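Local structure of beta-agarase D (Zobellia galactanivorans, 4ASM) at residues A[48-52]-A[53-57]; A[189-192]-A[193-197]; A[289-292]-A[293-297]. The protein hydrolyses the beta-1,4-galactosidic linkages of agarose as a secreted GH16 endo-beta-agarase, of which this chain is the catalytic domain. One frame throughout, in Å; residues are numbered along the deposited sequence.

Interaction 1: A[48-52]-A[53-57]; sequences FGPNG and NMKWY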
ATOM      1  N   PHE A  48       1.246  17.681  12.171  1.00 10.21           N
ATOM      2  CA  PHE A  48       2.084  18.535  11.334  1.00  9.67           C
ATOM      3  C   PHE A  48       1.421  18.882  10.014  1.00 10.21           C
ATOM      4  O   PHE A  48       0.439  18.265   9.610  1.00  9.51           O
ATOM      5  CB  PHE A  48       3.509  17.969  11.145  1.00  9.92           C
ATOM      6  CG  PHE A  48       3.583  16.647  10.404  1.00  8.49           C
ATOM      7  CD1 PHE A  48       3.732  16.637   9.028  1.00  8.77           C
ATOM      8  CD2 PHE A  48       3.574  15.431  11.087  1.00  8.91           C
ATOM      9  CE1 PHE A  48       3.852  15.431   8.303  1.00  8.42           C
ATOM     10  CE2 PHE A  48       3.692  14.223  10.371  1.00  7.83           C
ATOM     11  CZ  PHE A  48       3.823  14.235   8.979  1.00  8.74           C
ATOM     12  N   GLY A  49       1.948  19.917   9.373  1.00 10.11           N
ATOM     13  CA  GLY A  49       1.427  20.445   8.126  1.00 10.61           C
ATOM     14  C   GLY A  49       1.987  21.830   7.862  1.00 11.16           C
ATOM     15  O   GLY A  49       2.769  22.349   8.660  1.00 11.59           O
ATOM     16  N   PRO A  50       1.595  22.425   6.737  1.00 12.54           N
ATOM     17  CA  PRO A  50       2.078  23.766   6.367  1.00 13.50           C
ATOM     18  C   PRO A  50       1.423  24.824   7.238  1.00 15.87           C
ATOM     19  O   PRO A  50       0.317  24.612   7.739  1.00 15.62           O
ATOM     20  CB  PRO A  50       1.591  23.929   4.931  1.00 13.61           C
ATOM     21  CG  PRO A  50       0.361  23.025   4.848  1.00 12.94           C
ATOM     22  CD  PRO A  50       0.664  21.862   5.742  1.00 12.51           C
ATOM     23  N   ASN A  51       2.090  25.961   7.412  1.00 17.89           N
ATOM     24  CA  ASN A  51       1.517  27.072   8.193  1.00 20.31           C
ATOM     25  C   ASN A  51       0.859  26.560   9.482  1.00 21.05           C
ATOM     26  O   ASN A  51       1.493  25.850  10.265  1.00 21.32           O
ATOM     27  CB  ASN A  51       0.514  27.854   7.338  1.00 21.23           C
ATOM     28  CG  ASN A  51       0.510  29.351   7.649  1.00 24.73           C
ATOM     29  OD1 ASN A  51       0.286  29.763   8.788  1.00 29.12           O
ATOM     30  ND2 ASN A  51       0.738  30.169   6.621  1.00 29.62           N
ATOM     31  N   GLY A  52      -0.414  26.903   9.681  1.00 21.61           N
ATOM     32  CA  GLY A  52      -1.163  26.413  10.843  1.00 22.56           C
ATOM     33  C   GLY A  52      -1.771  25.024  10.666  1.00 23.24           C
ATOM     34  O   GLY A  52      -2.122  24.358  11.655  1.00 23.68           O
ATOM     35  N   ASN A  53      -1.888  24.576   9.417  1.00 22.60           N
ATOM     36  CA  ASN A  53      -2.634  23.353   9.099  1.00 22.22           C
ATOM     37  C   ASN A  53      -2.129  22.086   9.779  1.00 21.08           C
ATOM     38  O   ASN A  53      -0.927  21.823   9.856  1.00 21.84           O
ATOM     39  CB  ASN A  53      -2.676  23.112   7.590  1.00 23.17           C
ATOM     40  CG  ASN A  53      -3.460  24.167   6.843  1.00 25.03           C
ATOM     41  OD1 ASN A  53      -4.061  25.070   7.436  1.00 29.22           O
ATOM     42  ND2 ASN A  53      -3.459  24.059   5.519  1.00 26.61           N
ATOM     43  N   MET A  54      -3.062  21.300  10.283  1.00 19.09           N
ATOM     44  CA  MET A  54      -2.736  19.979  10.785  1.00 17.95           C
ATOM     45  C   MET A  54      -3.221  19.023   9.714  1.00 15.10           C
ATOM     46  O   MET A  54      -4.423  18.796   9.588  1.00 15.80           O
ATOM     47  CB  MET A  54      -3.492  19.692  12.076  1.00 18.53           C
ATOM     48  CG  MET A  54      -3.292  20.711  13.161  1.00 19.77           C
ATOM     49  SD  MET A  54      -4.697  20.695  14.305  1.00 22.07           S
ATOM     50  CE  MET A  54      -3.920  21.529  15.699  1.00 21.75           C
ATOM     51  N   LYS A  55      -2.301  18.461   8.935  1.00 10.62           N
ATOM     52  CA  LYS A  55      -2.705  17.513   7.905  1.00  8.25           C
ATOM     53  C   LYS A  55      -2.377  16.072   8.270  1.00  7.08           C
ATOM     54  O   LYS A  55      -2.989  15.160   7.728  1.00  6.90           O
ATOM     55  CB  LYS A  55      -2.017  17.843   6.581  1.00  8.20           C
ATOM     56  CG  LYS A  55      -2.541  19.089   5.914  1.00  8.16           C
ATOM     57  CD  LYS A  55      -1.896  19.296   4.566  1.00  8.96           C
ATOM     58  CE  LYS A  55      -2.414  20.567   3.910  1.00 10.23           C
ATOM     59  NZ  LYS A  55      -3.735  20.305   3.279  1.00 10.38           N
ATOM     60  N   TRP A  56      -1.384  15.878   9.127  1.00  6.53           N
ATOM     61  CA  TRP A  56      -0.901  14.557   9.493  1.00  6.53           C
ATOM     62  C   TRP A  56      -0.569  14.499  10.966  1.00  7.12           C
ATOM     63  O   TRP A  56      -0.357  15.545  11.599  1.00  6.95           O
ATOM     64  CB  TRP A  56       0.403  14.215   8.741  1.00  6.45           C
ATOM     65  CG  TRP A  56       0.350  14.390   7.258  1.00  5.21           C
ATOM     66  CD1 TRP A  56       0.612  15.525   6.566  1.00  5.22           C
ATOM     67  CD2 TRP A  56       0.026  13.388   6.281  1.00  4.96           C
ATOM     68  NE1 TRP A  56       0.475  15.309   5.221  1.00  6.93           N
ATOM     69  CE2 TRP A  56       0.105  14.006   5.013  1.00  6.25           C
ATOM     70  CE3 TRP A  56      -0.305  12.019   6.353  1.00  6.00           C
ATOM     71  CZ2 TRP A  56      -0.156  13.318   3.813  1.00  6.61           C
ATOM     72  CZ3 TRP A  56      -0.570  11.331   5.168  1.00  6.10           C
ATOM     73  CH2 TRP A  56      -0.487  11.981   3.904  1.00  5.29           C
ATOM     74  N   TYR A  57      -0.473  13.290  11.501  1.00  6.44           N
ATOM     75  CA  TYR A  57       0.291  13.060  12.731  1.00  6.20           C
ATOM     76  C   TYR A  57       1.312  11.943  12.522  1.00  6.34           C
ATOM     77  O   TYR A  57       1.136  11.067  11.657  1.00  6.42           O
ATOM     78  CB  TYR A  57      -0.588  12.839  13.974  1.00  6.86           C
ATOM     79  CG  TYR A  57      -1.668  11.797  13.853  1.00  5.62           C
ATOM     80  CD1 TYR A  57      -2.936  12.137  13.398  1.00  6.43           C
ATOM     81  CD2 TYR A  57      -1.433  10.470  14.217  1.00  5.61           C
ATOM     82  CE1 TYR A  57      -3.948  11.183  13.307  1.00  6.77           C
ATOM     83  CE2 TYR A  57      -2.436   9.511  14.125  1.00  6.17           C
ATOM     84  CZ  TYR A  57      -3.684   9.873  13.667  1.00  7.48           C
ATOM     85  OH  TYR A  57      -4.677   8.908  13.573  1.00  7.62           O
TER
HETATM   86  O   HOH W   1       1.842  22.741  11.399  1.00 45.02           O

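Interaction 2: A[189-192]-A[193-197]; sequences VFIR and PPNFK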
ATOM      1  N   VAL A 189      -8.726  -7.356   3.310  1.00  5.75           N
ATOM      2  CA  VAL A 189      -9.891  -7.430   4.188  1.00  6.28           C
ATOM      3  C   VAL A 189      -9.546  -8.349   5.359  1.00  6.61           C
ATOM      4  O   VAL A 189      -8.847  -9.351   5.186  1.00  7.16           O
ATOM      5  CB  VAL A 189     -11.219  -7.855   3.450  1.00  6.08           C
ATOM      6  CG1 VAL A 189     -11.605  -6.808   2.406  1.00  6.65           C
ATOM      7  CG2 VAL A 189     -11.139  -9.275   2.836  1.00  6.83           C
ATOM      8  N   PHE A 190     -10.058  -8.006   6.545  1.00  6.59           N
ATOM      9  CA  PHE A 190      -9.719  -8.752   7.777  1.00  6.79           C
ATOM     10  C   PHE A 190     -10.944  -9.153   8.558  1.00  7.20           C
ATOM     11  O   PHE A 190     -11.908  -8.411   8.622  1.00  6.99           O
ATOM     12  CB  PHE A 190      -8.886  -7.890   8.741  1.00  7.54           C
ATOM     13  CG  PHE A 190      -7.564  -7.424   8.183  1.00  6.40           C
ATOM     14  CD1 PHE A 190      -6.415  -8.189   8.342  1.00  7.98           C
ATOM     15  CD2 PHE A 190      -7.474  -6.183   7.540  1.00  6.39           C
ATOM     16  CE1 PHE A 190      -5.178  -7.729   7.818  1.00  7.67           C
ATOM     17  CE2 PHE A 190      -6.261  -5.727   7.046  1.00  7.43           C
ATOM     18  CZ  PHE A 190      -5.123  -6.502   7.188  1.00  7.12           C
ATOM     19  N   ILE A 191     -10.854 -10.315   9.197  1.00  7.57           N
ATOM     20  CA  ILE A 191     -11.606 -10.536  10.430  1.00  9.10           C
ATOM     21  C   ILE A 191     -10.646 -10.206  11.565  1.00  9.09           C
ATOM     22  O   ILE A 191      -9.515 -10.676  11.586  1.00  9.60           O
ATOM     23  CB  ILE A 191     -12.081 -11.993  10.599  1.00  8.02           C
ATOM     24  CG1 ILE A 191     -12.786 -12.481   9.343  1.00  8.96           C
ATOM     25  CG2 ILE A 191     -13.046 -12.084  11.799  1.00 10.51           C
ATOM     26  CD1 ILE A 191     -13.453 -13.872   9.489  1.00 10.90           C
ATOM     27  N   ARG A 192     -11.104  -9.370  12.493  1.00 10.78           N
ATOM     28  CA  ARG A 192     -10.298  -8.981  13.641  1.00 11.94           C
ATOM     29  C   ARG A 192     -10.265 -10.116  14.660  1.00 11.81           C
ATOM     30  O   ARG A 192     -11.140 -10.984  14.627  1.00 12.07           O
ATOM     31  CB  ARG A 192     -10.872  -7.727  14.322  1.00 12.51           C
ATOM     32  CG  ARG A 192     -11.100  -6.485  13.460  1.00 15.72           C
ATOM     33  CD  ARG A 192      -9.877  -6.128  12.658  1.00 16.69           C
ATOM     34  NE  ARG A 192      -8.687  -6.092  13.499  1.00 18.21           N
ATOM     35  CZ  ARG A 192      -7.441  -6.154  13.043  1.00 19.20           C
ATOM     36  NH1 ARG A 192      -7.191  -6.245  11.733  1.00 17.06           N
ATOM     37  NH2 ARG A 192      -6.440  -6.131  13.912  1.00 20.25           N
ATOM     38  N   PRO A 193      -9.272 -10.112  15.567  1.00 12.33           N
ATOM     39  CA  PRO A 193      -9.356 -11.063  16.678  1.00 12.30           C
ATOM     40  C   PRO A 193     -10.727 -10.966  17.339  1.00 12.25           C
ATOM     41  O   PRO A 193     -11.301  -9.872  17.404  1.00 12.37           O
ATOM     42  CB  PRO A 193      -8.277 -10.561  17.630  1.00 12.99           C
ATOM     43  CG  PRO A 193      -7.235  -9.997  16.712  1.00 12.59           C
ATOM     44  CD  PRO A 193      -8.051  -9.287  15.661  1.00 12.61           C
ATOM     45  N   PRO A 194     -11.233 -12.089  17.876  1.00 11.56           N
ATOM     46  CA  PRO A 194     -10.544 -13.374  18.076  1.00 11.70           C
ATOM     47  C   PRO A 194     -10.285 -14.254  16.848  1.00 11.87           C
ATOM     48  O   PRO A 194      -9.286 -14.998  16.825  1.00 13.35           O
ATOM     49  CB  PRO A 194     -11.464 -14.112  19.056  1.00 11.19           C
ATOM     50  CG  PRO A 194     -12.832 -13.511  18.858  1.00 11.38           C
ATOM     51  CD  PRO A 194     -12.600 -12.081  18.440  1.00 11.62           C
ATOM     52  N   ASN A 195     -11.171 -14.196  15.854  1.00 11.62           N
ATOM     53  CA  ASN A 195     -11.060 -15.066  14.684  1.00 11.44           C
ATOM     54  C   ASN A 195     -10.250 -14.406  13.573  1.00 12.21           C
ATOM     55  O   ASN A 195     -10.758 -14.193  12.464  1.00 12.29           O
ATOM     56  CB  ASN A 195     -12.443 -15.470  14.168  1.00 11.63           C
ATOM     57  CG  ASN A 195     -12.379 -16.552  13.104  1.00 11.19           C
ATOM     58  OD1 ASN A 195     -11.415 -17.294  13.010  1.00 11.93           O
ATOM     59  ND2 ASN A 195     -13.408 -16.613  12.274  1.00 14.82           N
ATOM     60  N   PHE A 196      -9.000 -14.072  13.879  1.00 11.54           N
ATOM     61  CA  PHE A 196      -8.188 -13.269  12.961  1.00 12.30           C
ATOM     62  C   PHE A 196      -7.952 -13.971  11.627  1.00 11.33           C
ATOM     63  O   PHE A 196      -7.453 -15.108  11.580  1.00 10.92           O
ATOM     64  CB  PHE A 196      -6.839 -12.889  13.575  1.00 12.82           C
ATOM     65  CG  PHE A 196      -5.991 -12.054  12.649  1.00 13.56           C
ATOM     66  CD1 PHE A 196      -6.297 -10.719  12.437  1.00 15.50           C
ATOM     67  CD2 PHE A 196      -4.941 -12.630  11.942  1.00 14.84           C
ATOM     68  CE1 PHE A 196      -5.532  -9.943  11.575  1.00 15.26           C
ATOM     69  CE2 PHE A 196      -4.170 -11.856  11.063  1.00 15.74           C
ATOM     70  CZ  PHE A 196      -4.487 -10.511  10.885  1.00 14.15           C
ATOM     71  N   LYS A 197      -8.301 -13.262  10.553  1.00 11.04           N
ATOM     72  CA  LYS A 197      -8.039 -13.712   9.181  1.00 10.49           C
ATOM     73  C   LYS A 197      -7.681 -12.511   8.321  1.00  9.83           C
ATOM     74  O   LYS A 197      -8.208 -11.420   8.521  1.00  9.53           O
ATOM     75  CB  LYS A 197      -9.260 -14.413   8.589  1.00 10.94           C
ATOM     76  CG  LYS A 197      -9.679 -15.641   9.366  1.00 12.00           C
ATOM     77  CD  LYS A 197     -10.723 -16.445   8.645  1.00 17.26           C
ATOM     78  CE  LYS A 197     -11.162 -17.631   9.489  1.00 16.59           C
ATOM     79  NZ  LYS A 197     -10.102 -18.656   9.607  1.00 19.16           N
TER
HETATM   80  O   HOH W   2     -13.370 -12.432  15.403  1.00 13.31           O

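Interaction 3: A[289-292]-A[293-297]; sequences SSLS and DAKNK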
ATOM      1  N   SER A 289     -11.790 -12.606 -22.040  1.00  7.58           N
ATOM      2  CA  SER A 289     -11.507 -11.781 -23.205  1.00  7.45           C
ATOM      3  C   SER A 289     -11.873 -10.298 -23.061  1.00  7.44           C
ATOM      4  O   SER A 289     -11.685  -9.522 -24.000  1.00  7.06           O
ATOM      5  CB  SER A 289     -12.194 -12.369 -24.419  1.00  8.33           C
ATOM      6  OG  SER A 289     -13.572 -12.376 -24.203  1.00 10.17           O
ATOM      7  N   SER A 290     -12.395  -9.920 -21.888  1.00  7.17           N
ATOM      8  CA  SER A 290     -12.715  -8.524 -21.573  1.00  8.05           C
ATOM      9  C   SER A 290     -13.057  -8.527 -20.101  1.00  7.81           C
ATOM     10  O   SER A 290     -13.192  -9.595 -19.490  1.00  7.26           O
ATOM     11  CB  SER A 290     -13.908  -8.019 -22.395  1.00  8.25           C
ATOM     12  OG  SER A 290     -15.091  -8.667 -21.990  1.00  8.78           O
ATOM     13  N   LEU A 291     -13.213  -7.333 -19.532  1.00  8.56           N
ATOM     14  CA  LEU A 291     -13.576  -7.258 -18.123  1.00  8.89           C
ATOM     15  C   LEU A 291     -14.998  -7.779 -17.900  1.00  8.86           C
ATOM     16  O   LEU A 291     -15.237  -8.523 -16.948  1.00  8.06           O
ATOM     17  CB  LEU A 291     -13.408  -5.827 -17.589  1.00  9.13           C
ATOM     18  CG  LEU A 291     -13.572  -5.697 -16.070  1.00 10.45           C
ATOM     19  CD1 LEU A 291     -12.479  -6.422 -15.299  1.00 10.58           C
ATOM     20  CD2 LEU A 291     -13.632  -4.223 -15.706  1.00 10.02           C
ATOM     21  N   SER A 292     -15.921  -7.424 -18.799  1.00  8.99           N
ATOM     22  CA  SER A 292     -17.304  -7.944 -18.707  1.00 10.24           C
ATOM     23  C   SER A 292     -17.359  -9.464 -18.855  1.00  9.31           C
ATOM     24  O   SER A 292     -18.071 -10.116 -18.129  1.00  9.52           O
ATOM     25  CB  SER A 292     -18.224  -7.249 -19.695  1.00 11.70           C
ATOM     26  OG  SER A 292     -18.425  -5.908 -19.278  1.00 18.08           O
ATOM     27  N   ASP A 293     -16.569 -10.021 -19.771  1.00  8.12           N
ATOM     28  CA  ASP A 293     -16.494 -11.472 -19.922  1.00  8.32           C
ATOM     29  C   ASP A 293     -16.008 -12.139 -18.626  1.00  8.02           C
ATOM     30  O   ASP A 293     -16.569 -13.146 -18.193  1.00  8.13           O
ATOM     31  CB  ASP A 293     -15.555 -11.806 -21.101  1.00  8.42           C
ATOM     32  CG  ASP A 293     -15.502 -13.287 -21.418  1.00  9.11           C
ATOM     33  OD1 ASP A 293     -16.575 -13.909 -21.620  1.00  9.61           O
ATOM     34  OD2 ASP A 293     -14.375 -13.817 -21.493  1.00 10.24           O
ATOM     35  N   ALA A 294     -14.960 -11.574 -18.020  1.00  7.64           N
ATOM     36  CA  ALA A 294     -14.424 -12.101 -16.776  1.00  7.60           C
ATOM     37  C   ALA A 294     -15.460 -12.064 -15.641  1.00  7.46           C
ATOM     38  O   ALA A 294     -15.632 -13.035 -14.941  1.00  7.47           O
ATOM     39  CB  ALA A 294     -13.155 -11.326 -16.401  1.00  7.63           C
ATOM     40  N   LYS A 295     -16.141 -10.931 -15.509  1.00  8.44           N
ATOM     41  CA  LYS A 295     -17.226 -10.765 -14.539  1.00 10.22           C
ATOM     42  C   LYS A 295     -18.347 -11.776 -14.783  1.00 10.42           C
ATOM     43  O   LYS A 295     -18.865 -12.366 -13.841  1.00 11.03           O
ATOM     44  CB  LYS A 295     -17.770  -9.336 -14.578  1.00 10.54           C
ATOM     45  CG  LYS A 295     -16.787  -8.291 -14.023  1.00 11.64           C
ATOM     46  CD  LYS A 295     -17.197  -6.828 -14.314  1.00 12.59           C
ATOM     47  CE  LYS A 295     -18.552  -6.481 -13.742  1.00 16.56           C
ATOM     48  NZ  LYS A 295     -18.522  -6.386 -12.269  1.00 17.11           N
ATOM     49  N   ASN A 296     -18.703 -12.010 -16.044  1.00 10.16           N
ATOM     50  CA  ASN A 296     -19.724 -13.013 -16.356  1.00 11.04           C
ATOM     51  C   ASN A 296     -19.300 -14.397 -15.918  1.00 10.59           C
ATOM     52  O   ASN A 296     -20.094 -15.149 -15.349  1.00 11.41           O
ATOM     53  CB  ASN A 296     -20.013 -13.062 -17.858  1.00 11.26           C
ATOM     54  CG  ASN A 296     -20.751 -11.860 -18.365  1.00 15.66           C
ATOM     55  OD1 ASN A 296     -20.758 -11.603 -19.574  1.00 20.32           O
ATOM     56  ND2 ASN A 296     -21.380 -11.108 -17.467  1.00 17.61           N
ATOM     57  N   LYS A 297     -18.045 -14.746 -16.199  1.00  9.91           N
ATOM     58  CA  LYS A 297     -17.520 -16.076 -15.924  1.00  9.16           C
ATOM     59  C   LYS A 297     -17.273 -16.340 -14.449  1.00  8.27           C
ATOM     60  O   LYS A 297     -17.351 -17.484 -13.986  1.00  9.31           O
ATOM     61  CB  LYS A 297     -16.217 -16.309 -16.705  1.00  9.59           C
ATOM     62  CG  LYS A 297     -16.415 -16.474 -18.204  1.00 10.43           C
ATOM     63  CD  LYS A 297     -15.052 -16.630 -18.852  1.00 12.63           C
ATOM     64  CE  LYS A 297     -15.180 -16.864 -20.355  1.00 15.19           C
ATOM     65  NZ  LYS A 297     -15.806 -18.185 -20.629  1.00 17.36           N
TER

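Interaction 1: A[48-52]-A[53-57]
Phe48 and Trp56 face each other where strands 47-48 and 56-57 pair antiparallel, joined by a loop that holds a type II' turn from Pro50 to Asn53 and, on the returning side, a classic beta bulge. They form a hydrogen-bonded pair: Phe48 N gives its hydrogen to Trp56 O at 2.7 Å. In return Phe48 O is gripped by two amides, Lys55 N and Trp56 N, the latter approaching within the carbonyl plane and the former tilted 31° from it; this double acceptance defines the bulge. Phe48 carries CG between its backbone N and carbonyl carbon (chi1 64°), a torsion that folds the ring back over its strand partner. Trp56 CB then sits over one face of the phenyl ring, displaced toward the rim, and makes a CH-pi contact of 3.6 Å to the Phe48 ring centroid. The Phe48 ring and the five-membered ring of Trp56 are nearly parallel, planes 20° apart, but offset so far that little of one covers the other. Both aromatic side chains touch Ile123 of strand 112-125, and Phe48 also packs against Val86, part of a substrate site inferred by similarity; Trp56 NE1 is bound to Asp33 OD2.

At the turn, the Asn53 side chain slants across Pro50, with ND2 4.0 Å from Pro50 CG. Asn53 CB lies 3.4 Å from Pro50 O, and its backbone N makes a weak hydrogen bond to the same oxygen. The extended part of the Lys55 chain crosses the proline ring at about a right angle before NZ reaches Ser32 O. A water lies 2.9 Å from Gly49 O and, more loosely, near Asn53 O, while Gly49 CA makes a CA-H...O contact with Asn53 O at 3.2 Å.

Interaction 2: A[189-192]-A[193-197]
Ile191 and Lys197 pair as antiparallel neighbours at the mouth of the loop that joins strand 183-191 to strand 197-199. Two backbone hydrogen bonds close this hydrogen-bonded pair: Ile191 N donates to Lys197 O at 2.9 Å, and Lys197 N returns a straighter bond, 162° at the hydrogen, to Ile191 O. Farther round the loop a water bridges the backbone, donating to Arg192 O and accepting from Asn195 N at 2.9 Å. Beside it the peptide bond before Pro194 is cis, and Asn195 centres an inverse gamma turn, marked by a weak bond from Phe196 N to Pro194 O.

Close carbon-to-oxygen contacts flank the pair. Phe190 CA meets Lys197 O, Phe196 CA meets Ile191 O at 3.2 Å, and the Ile191 methyl CG2, anti to the backbone N, approaches Asn195 O at 3.2 Å.

Apolar contacts lie on two sides of the backbone. On the one, Ile191 and Lys197 run side by side, Ile191 CD1 resting 3.8 Å from Lys197 CD; both also touch Tyr308. On the other, Phe190 and Phe196 point the same way, with Phe190 CD1 3.8 Å from Phe196 CE1.

The charged group joins this aromatic side. Arg192 folds at chi2 and chi3, both near -50°, and runs alongside Pro193, whose CD lies 3.9 Å from Arg192 NE. Arg192 NH1 reaches the Phe196 ring edge 4.1 Å from CE1, the two planes 78° apart. Since Arg192 is a substrate-binding residue by similarity and Phe190 lies next to Glu160, the presumed nucleophile, the loop probably presents its arginine to agarose: backbone bonds fix the base, while the Phe196 edge, the flank of Pro193 and a weak bond from NH1 to Asp157 O help to place the guanidinium.

Interaction 3: A[289-292]-A[293-297]
The carboxylate of Asp293 reaches back to Ser289, just before the helix, through OD2. Ser289 N donates to Asp293 OD2 at 2.9 Å from the anti side, 19° out of the carboxylate plane, and Ser289 OG adds a weak bond to the same oxygen. CG of Asp293 stands anti to its backbone N (chi1 -175°), which swings the group back toward the residues preceding the helix. The amide of Asn296, the second flat group, lies close to the backbone it follows, CG 3.2 Å from Ser292 O; that oxygen accepts its hydrogen bond from Asn296 N instead.

Ser290 takes the N-cap position. Its OG accepts from Asp293 N at 3.0 Å in a nearly straight bond, and its carbonyl oxygen receives Ala294 N. Lys295 N to Leu291 O, 2.9 Å, carries on the helical pattern. The Lys295 chain crosses Leu291 obliquely, CD 4.2 Å from Leu291 CG, then bends away so that NZ forms a salt bridge with Asp246. Leu291 and Ala294 rest on Ala249 of strand 249-253. The negative carboxylate beside the first turn would probably interact favourably with the helix dipole. The whole is a serine N-cap on the short surface helix 291-297, which follows strand 282-288 away from the annotated sites.

Overall arrangement
The three contacts follow one another along the GH16 catalytic domain, each a local chain reversal or helix start. Interaction 1, between strands 47-48 and 56-57, and interaction 2, after strand 183-191, reach the same strand network, yet their centres lie about 33 Å apart. Interaction 3 opens helix 291-297 after strand 282-288, its centre about 45 Å from that of interaction 1, on the opposite side of the chain's centre, and about 31 Å from that of interaction 2. None touches another. Interaction 2 holds a residue assigned to substrate binding by similarity and interaction 1 borders another, whereas interaction 3 lies away from those sites, at the outer surface of this strand-rich enzyme.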